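Local structure of transcriptional regulator (Rhodococcus jostii, 5CYV) at the interface of chains A and B. The protein is a MarR-family transcriptional regulator of p-hydroxycinnamate metabolism that binds p-coumaroyl-CoA and probably binds DNA as a dimer. Coordinates in Å, arbitrary orientation; residue numbers count along the deposited sequence, not the author numbering. Chains: chain A/B, Transcriptional regulator.

Contact 1: the interface of chains A and B. Residues chain A 11-12, 15, 136, 139; chain B 18, 121, 124, 132, 136.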
loop_
_atom_site.group_PDB
_atom_site.type_symbol
_atom_site.label_atom_id
_atom_site.label_comp_id
_atom_site.label_asym_id
_atom_site.label_seq_id
_atom_site.Cartn_x
_atom_site.Cartn_y
_atom_site.Cartn_z
ATOM N N ILE A 11 -2.068 -3.021 -11.830
ATOM C CA ILE A 11 -2.944 -3.123 -10.663
ATOM C C ILE A 11 -2.145 -3.246 -9.369
ATOM O O ILE A 11 -2.605 -2.746 -8.333
ATOM C CB ILE A 11 -3.905 -4.302 -10.798
ATOM C CG1 ILE A 11 -4.957 -4.293 -9.697
ATOM C CG2 ILE A 11 -3.173 -5.660 -10.897
ATOM C CD1 ILE A 11 -5.971 -3.238 -9.913
ATOM N N GLY A 12 -0.984 -3.907 -9.428
ATOM C CA GLY A 12 -0.180 -3.989 -8.198
ATOM C C GLY A 12 0.339 -2.638 -7.742
ATOM O O GLY A 12 0.331 -2.310 -6.554
ATOM N N LEU A 15 -2.706 -0.710 -6.318
ATOM C CA LEU A 15 -3.079 -1.127 -4.979
ATOM C C LEU A 15 -2.094 -0.676 -3.924
ATOM O O LEU A 15 -2.506 -0.172 -2.856
ATOM C CB LEU A 15 -3.161 -2.657 -4.961
ATOM C CG LEU A 15 -4.466 -3.172 -5.448
ATOM C CD1 LEU A 15 -4.383 -4.681 -5.719
ATOM C CD2 LEU A 15 -5.602 -2.883 -4.388
ATOM N N LEU A 136 -10.440 -8.042 -2.330
ATOM C CA LEU A 136 -9.266 -7.899 -1.438
ATOM C C LEU A 136 -9.243 -8.968 -0.341
ATOM O O LEU A 136 -8.197 -9.491 0.025
ATOM C CB LEU A 136 -9.215 -6.507 -0.797
ATOM C CG LEU A 136 -9.053 -5.402 -1.870
ATOM C CD1 LEU A 136 -9.284 -4.040 -1.195
ATOM C CD2 LEU A 136 -7.688 -5.472 -2.511
ATOM N N ILE A 139 -7.779 -12.125 -1.586
ATOM C CA ILE A 139 -6.305 -12.087 -1.713
ATOM C C ILE A 139 -5.625 -12.214 -0.364
ATOM O O ILE A 139 -4.710 -13.020 -0.196
ATOM C CB ILE A 139 -5.862 -10.782 -2.384
ATOM C CG1 ILE A 139 -6.409 -10.762 -3.813
ATOM C CG2 ILE A 139 -4.304 -10.682 -2.422
ATOM C CD1 ILE A 139 -6.340 -9.403 -4.485
ATOM N N VAL B 18 -3.505 -5.515 1.518
ATOM C CA VAL B 18 -3.062 -6.089 0.243
ATOM C C VAL B 18 -1.978 -5.249 -0.407
ATOM O O VAL B 18 -1.013 -5.811 -0.944
ATOM C CB VAL B 18 -4.264 -6.258 -0.705
ATOM C CG1 VAL B 18 -3.794 -6.774 -2.076
ATOM C CG2 VAL B 18 -5.256 -7.253 -0.024
ATOM N N PHE B 121 -2.943 -11.863 -8.331
ATOM C CA PHE B 121 -3.939 -11.319 -9.289
ATOM C C PHE B 121 -4.315 -12.233 -10.423
ATOM O O PHE B 121 -5.347 -12.001 -11.056
ATOM C CB PHE B 121 -3.451 -10.016 -9.902
ATOM C CG PHE B 121 -3.016 -8.997 -8.896
ATOM C CD1 PHE B 121 -3.910 -8.569 -7.913
ATOM C CD2 PHE B 121 -1.759 -8.469 -8.938
ATOM C CE1 PHE B 121 -3.505 -7.642 -6.985
ATOM C CE2 PHE B 121 -1.354 -7.540 -7.982
ATOM C CZ PHE B 121 -2.228 -7.139 -7.034
ATOM N N ILE B 124 -7.940 -13.686 -10.524
ATOM C CA ILE B 124 -9.123 -12.811 -10.424
ATOM C C ILE B 124 -9.762 -12.631 -11.807
ATOM O O ILE B 124 -9.055 -12.400 -12.766
ATOM C CB ILE B 124 -8.735 -11.441 -9.850
ATOM C CG1 ILE B 124 -8.000 -11.581 -8.512
ATOM C CG2 ILE B 124 -10.006 -10.567 -9.607
ATOM C CD1 ILE B 124 -7.439 -10.247 -8.011
ATOM N N MET B 132 -11.440 -2.856 -10.607
ATOM C CA MET B 132 -10.535 -2.413 -9.539
ATOM C C MET B 132 -9.509 -1.397 -10.093
ATOM O O MET B 132 -9.255 -0.365 -9.461
ATOM C CB MET B 132 -9.834 -3.611 -8.936
ATOM C CG MET B 132 -8.996 -3.221 -7.788
ATOM S SD MET B 132 -8.646 -4.677 -6.760
ATOM C CE MET B 132 -10.312 -5.230 -6.552
ATOM N N LEU B 136 -9.173 2.347 -8.694
ATOM C CA LEU B 136 -7.944 2.782 -8.001
ATOM C C LEU B 136 -7.334 3.962 -8.777
ATOM O O LEU B 136 -6.826 4.906 -8.160
ATOM C CB LEU B 136 -6.948 1.648 -7.895
ATOM C CG LEU B 136 -7.457 0.498 -7.010
ATOM C CD1 LEU B 136 -6.451 -0.608 -7.186
ATOM C CD2 LEU B 136 -7.536 0.894 -5.536
#
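The ring of B:Phe121 meets A:Ile11, A:Gly12 and A:Leu15 near the start of helix 11-30 of chain A. This is part of the helical dimer interface typical of MarR-family regulators. The packing is tight around the ring. The CG2 methyl of A:Ile11 lies over one face, offset toward the rim, 3.8 Å from the ring centroid in a CH-pi contact. A:Leu15 comes tip to tip with the ring, and its CD1 methyl is 3.3 Å from CE1 of B:Phe121. The CA of A:Gly12 lies 3.7 Å from CE2 of B:Phe121; with no side chain, the glycine lets the ring come up to the helix backbone. An alanine in place of B:Phe121 would probably open a gap beside A:Leu15 and leave the CG2 methyl of A:Ile11 without its aromatic partner.

The other branch of A:Ile11 points away from the ring. Its CG1 is anti to the backbone N (chi1 -171°), and CD1 at the end of this branch lies 3.7 Å from CG of B:Met132. The two side chains cross at about a right angle. B:Leu136 puts CD1 3.7 Å from CG of A:Leu15.

Contacts are looser toward A:Ile139. Its CD1 methyl touches CD1 of B:Ile124 at 3.8 Å, and B:Ile124 buries little surface. The CG2 methyl of A:Ile139 is 4.0 Å from CG1 of B:Val18. B:Val18 also sets CG2 3.9 Å from CD2 of A:Leu136.

Contact 2: the interface of chains A and B. Residues chain A 132-133, 136-137, 140-141; chain B 11, 14-15, 18, 132.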
loop_
_atom_site.group_PDB
_atom_site.type_symbol
_atom_site.label_atom_id
_atom_site.label_comp_id
_atom_site.label_asym_id
_atom_site.label_seq_id
_atom_site.Cartn_x
_atom_site.Cartn_y
_atom_site.Cartn_z
ATOM N N MET A 132 -14.911 -4.571 -4.394
ATOM C CA MET A 132 -13.494 -4.426 -3.974
ATOM C C MET A 132 -13.215 -5.130 -2.666
ATOM O O MET A 132 -12.177 -5.826 -2.548
ATOM C CB MET A 132 -13.142 -2.952 -3.865
ATOM C CG MET A 132 -13.022 -2.367 -5.251
ATOM S SD MET A 132 -12.261 -0.718 -5.228
ATOM C CE MET A 132 -11.064 -0.898 -3.899
ATOM N N ARG A 133 -14.155 -5.007 -1.723
ATOM C CA ARG A 133 -13.966 -5.668 -0.427
ATOM C C ARG A 133 -13.832 -7.178 -0.612
ATOM O O ARG A 133 -12.898 -7.817 -0.052
ATOM C CB ARG A 133 -15.120 -5.323 0.500
ATOM C CG ARG A 133 -15.044 -6.021 1.892
ATOM C CD ARG A 133 -16.276 -5.733 2.818
ATOM N NE ARG A 133 -16.351 -4.302 3.094
ATOM C CZ ARG A 133 -17.252 -3.492 2.532
ATOM N NH1 ARG A 133 -18.142 -4.007 1.694
ATOM N NH2 ARG A 133 -17.227 -2.187 2.800
ATOM N N LEU A 136 -10.440 -8.042 -2.330
ATOM C CA LEU A 136 -9.266 -7.899 -1.438
ATOM C C LEU A 136 -9.243 -8.968 -0.341
ATOM O O LEU A 136 -8.197 -9.491 0.025
ATOM C CB LEU A 136 -9.215 -6.507 -0.797
ATOM C CG LEU A 136 -9.053 -5.402 -1.870
ATOM C CD1 LEU A 136 -9.284 -4.040 -1.195
ATOM C CD2 LEU A 136 -7.688 -5.472 -2.511
ATOM N N GLN A 137 -10.423 -9.342 0.165
ATOM C CA GLN A 137 -10.485 -10.400 1.166
ATOM C C GLN A 137 -10.017 -11.718 0.547
ATOM O O GLN A 137 -9.353 -12.524 1.233
ATOM C CB GLN A 137 -11.895 -10.522 1.657
ATOM C CG GLN A 137 -12.254 -9.418 2.627
ATOM C CD GLN A 137 -13.732 -9.423 3.017
ATOM O OE1 GLN A 137 -14.597 -10.041 2.338
ATOM N NE2 GLN A 137 -14.049 -8.764 4.113
ATOM N N ALA A 140 -6.117 -11.458 0.608
ATOM C CA ALA A 140 -5.480 -11.455 1.915
ATOM C C ALA A 140 -5.777 -12.724 2.716
ATOM O O ALA A 140 -4.942 -13.196 3.505
ATOM C CB ALA A 140 -5.930 -10.265 2.689
ATOM N N PHE A 141 -6.966 -13.291 2.500
ATOM C CA PHE A 141 -7.439 -14.427 3.282
ATOM C C PHE A 141 -7.904 -15.581 2.360
ATOM O O PHE A 141 -9.089 -15.969 2.366
ATOM C CB PHE A 141 -8.575 -13.954 4.232
ATOM C CG PHE A 141 -8.182 -12.718 5.060
ATOM C CD1 PHE A 141 -7.175 -12.806 6.010
ATOM C CD2 PHE A 141 -8.822 -11.498 4.863
ATOM C CE1 PHE A 141 -6.771 -11.668 6.748
ATOM C CE2 PHE A 141 -8.445 -10.348 5.593
ATOM C CZ PHE A 141 -7.435 -10.426 6.511
ATOM N N ILE B 11 -12.610 -1.418 4.229
ATOM C CA ILE B 11 -11.973 -1.348 2.914
ATOM C C ILE B 11 -10.612 -0.650 2.985
ATOM O O ILE B 11 -9.690 -1.021 2.235
ATOM C CB ILE B 11 -12.881 -0.641 1.896
ATOM C CG1 ILE B 11 -12.316 -0.823 0.472
ATOM C CG2 ILE B 11 -12.976 0.790 2.216
ATOM C CD1 ILE B 11 -12.412 -2.207 -0.014
ATOM N N LEU B 14 -8.207 -3.243 4.203
ATOM C CA LEU B 14 -7.907 -4.209 3.189
ATOM C C LEU B 14 -6.994 -3.653 2.085
ATOM O O LEU B 14 -6.158 -4.402 1.559
ATOM C CB LEU B 14 -9.221 -4.705 2.539
ATOM C CG LEU B 14 -10.082 -5.538 3.504
ATOM C CD1 LEU B 14 -11.504 -5.658 2.946
ATOM C CD2 LEU B 14 -9.467 -6.888 3.853
ATOM N N LEU B 15 -7.188 -2.388 1.703
ATOM C CA LEU B 15 -6.286 -1.760 0.732
ATOM C C LEU B 15 -4.869 -1.737 1.278
ATOM O O LEU B 15 -3.906 -2.036 0.540
ATOM C CB LEU B 15 -6.769 -0.360 0.410
ATOM C CG LEU B 15 -8.000 -0.369 -0.533
ATOM C CD1 LEU B 15 -8.724 0.998 -0.434
ATOM C CD2 LEU B 15 -7.679 -0.687 -2.040
ATOM N N VAL B 18 -3.505 -5.515 1.518
ATOM C CA VAL B 18 -3.062 -6.089 0.243
ATOM C C VAL B 18 -1.978 -5.249 -0.407
ATOM O O VAL B 18 -1.013 -5.811 -0.944
ATOM C CB VAL B 18 -4.264 -6.258 -0.705
ATOM C CG1 VAL B 18 -3.794 -6.774 -2.076
ATOM C CG2 VAL B 18 -5.256 -7.253 -0.024
ATOM N N MET B 132 -11.440 -2.856 -10.607
ATOM C CA MET B 132 -10.535 -2.413 -9.539
ATOM C C MET B 132 -9.509 -1.397 -10.093
ATOM O O MET B 132 -9.255 -0.365 -9.461
ATOM C CB MET B 132 -9.834 -3.611 -8.936
ATOM C CG MET B 132 -8.996 -3.221 -7.788
ATOM S SD MET B 132 -8.646 -4.677 -6.760
ATOM C CE MET B 132 -10.312 -5.230 -6.552
HETATM O O HOH W 1 -15.547 -0.482 4.528
#
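A:Leu136 packs against B:Leu14, B:Leu15 and B:Ile11 at the apolar centre of this part of the dimer interface. Helix 126-140 of chain A lies here on helix 11-30 of chain B. The CD1 methyl of A:Leu136 reaches among all three partners and lies 3.8 Å from CD2 of B:Leu15. The CB of A:Leu136 rests 3.8 Å from CB of B:Leu14. Its CD2 branch turns to B:Val18.

B:Ile11 sends in its CD1 methyl. Rotation about chi1 (-169°) sets the CG1 branch anti to the backbone N, and its terminal CD1 rests on the backbone of chain A, 3.8 Å from CA of A:Arg133. A:Met132 is bent at its last torsion (chi3 36°) and places its CE methyl 3.9 Å from CD2 of B:Leu15. The two Met132 side chains meet more loosely, with CE of B:Met132 4.2 Å from CG of A:Met132.

Farther out, B:Leu14 spreads its two methyls over longer side chains. CD1 touches CG of A:Arg133 at 3.7 Å and also meets the aliphatic part of A:Gln137. CD2 approaches the ring of A:Phe141, whose side chain it crosses at about a right angle.

At the rim, A:Arg133 combines both kinds of contact. Its CG methylene packs on B:Leu14 while its guanidinium is joined to chain B through a water. That water lies in the guanidinium plane, 3.0 Å from NH2 of A:Arg133, and is 3.1 Å from the backbone N of B:Ile11.

Contact 3: the interface of chains A and B. Residues chain A 19, 22-23, 117; chain B 12, 15-16.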
loop_
_atom_site.group_PDB
_atom_site.type_symbol
_atom_site.label_atom_id
_atom_site.label_comp_id
_atom_site.label_asym_id
_atom_site.label_seq_id
_atom_site.Cartn_x
_atom_site.Cartn_y
_atom_site.Cartn_z
ATOM N N GLY A 19 -3.171 1.953 -1.206
ATOM C CA GLY A 19 -2.992 1.452 0.189
ATOM C C GLY A 19 -2.157 2.431 0.980
ATOM O O GLY A 19 -2.449 2.671 2.181
ATOM N N VAL A 22 -4.186 5.679 1.704
ATOM C CA VAL A 22 -5.123 5.419 2.801
ATOM C C VAL A 22 -4.403 5.343 4.148
ATOM O O VAL A 22 -4.860 5.986 5.120
ATOM C CB VAL A 22 -5.882 4.117 2.543
ATOM C CG1 VAL A 22 -6.605 3.605 3.851
ATOM C CG2 VAL A 22 -6.835 4.364 1.394
ATOM N N LEU A 23 -3.279 4.635 4.192
ATOM C CA LEU A 23 -2.490 4.528 5.410
ATOM C C LEU A 23 -2.079 5.913 5.917
ATOM O O LEU A 23 -2.232 6.211 7.102
ATOM C CB LEU A 23 -1.249 3.666 5.172
ATOM C CG LEU A 23 -0.341 3.435 6.381
ATOM C CD1 LEU A 23 0.224 2.022 6.368
ATOM C CD2 LEU A 23 0.778 4.463 6.419
ATOM N N HIS A 117 -11.672 7.573 5.065
ATOM C CA HIS A 117 -12.213 6.775 3.928
ATOM C C HIS A 117 -13.146 7.556 3.064
ATOM O O HIS A 117 -13.009 7.578 1.837
ATOM C CB HIS A 117 -12.993 5.535 4.393
ATOM C CG HIS A 117 -12.179 4.559 5.162
ATOM N ND1 HIS A 117 -12.749 3.523 5.874
ATOM C CD2 HIS A 117 -10.845 4.476 5.380
ATOM C CE1 HIS A 117 -11.804 2.852 6.496
ATOM N NE2 HIS A 117 -10.636 3.402 6.210
ATOM N N GLY B 12 -10.436 0.267 3.938
ATOM C CA GLY B 12 -9.141 0.969 4.032
ATOM C C GLY B 12 -8.119 -0.014 4.549
ATOM O O GLY B 12 -7.007 -0.112 4.050
ATOM N N LEU B 15 -7.188 -2.388 1.703
ATOM C CA LEU B 15 -6.286 -1.760 0.732
ATOM C C LEU B 15 -4.869 -1.737 1.278
ATOM O O LEU B 15 -3.906 -2.036 0.540
ATOM C CB LEU B 15 -6.769 -0.360 0.410
ATOM C CG LEU B 15 -8.000 -0.369 -0.533
ATOM C CD1 LEU B 15 -8.724 0.998 -0.434
ATOM C CD2 LEU B 15 -7.679 -0.687 -2.040
ATOM N N SER B 16 -4.690 -1.281 2.513
ATOM C CA SER B 16 -3.336 -1.208 3.064
ATOM C C SER B 16 -2.786 -2.632 3.239
ATOM O O SER B 16 -1.563 -2.835 3.065
ATOM C CB SER B 16 -3.356 -0.448 4.411
ATOM O OG SER B 16 -3.707 0.933 4.193
#
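This is a close helix-to-helix dimer contact, in which B:Ser16 and B:Gly12 meet A:Gly19 and A:Val22. It ties the two copies of helix 11-30 directly to each other by a hydrogen bond and by close backbone packing. The hydroxyl OG of B:Ser16 donates to the backbone carbonyl O of A:Gly19 at 2.9 Å. It approaches at 130° to the C=O bond, not end-on. It stands 23° off the plane of that carbonyl group. OG is anti to the carbonyl carbon of its own residue and beside the backbone N (chi1 -67°), a turn that points the hydroxyl at chain A. O of B:Gly12, 3.5 Å from OG of B:Ser16, is at most a weak second acceptor for the one hydroxyl hydrogen.

The lack of a side chain at A:Gly19 probably allows the close approach. Its CA lies 3.9 Å from CA of B:Ser16. The backbone O of B:Leu15 is 3.6 Å from the same CA of A:Gly19. A:Val22 turns its CG1 branch to the other glycine, 3.7 Å from CA of B:Gly12. The CB of A:Leu23 touches OG of B:Ser16 at 3.8 Å. The imidazole of A:His117 is also near B:Gly12, but it is poorly ordered and buries almost no surface here.

B:Gly12, B:Ser16, A:Val22, A:Leu23 and A:His117 are residues of the p-coumaroyl-CoA pockets, so this helix pairing borders the ligand sites. Within the fold, the contact lies on helix 11-30 of both chains, with A:His117 contributed by helix 100-121.

Contacts 1 and 2 are neighbours, with the centres of their C-alpha atoms about 7 Å apart, and share A:Leu136, B:Val18 and B:Met132. Contact 3 is about 10 Å from contact 2, with B:Leu15 in common, and about 12 Å from contact 1. Helix 11-30 takes part in all three. Helix 126-140 joins it in contacts 1 and 2. Helix 100-121 ends in contact 1 and merely brushes contact 3, through a poorly ordered histidine. Two-fold symmetry repeats each contact, though Met132 is rotated differently in the two chains. Contact 3 borders the p-coumaroyl-CoA pockets, so ligand binding might be felt at the helix pairing.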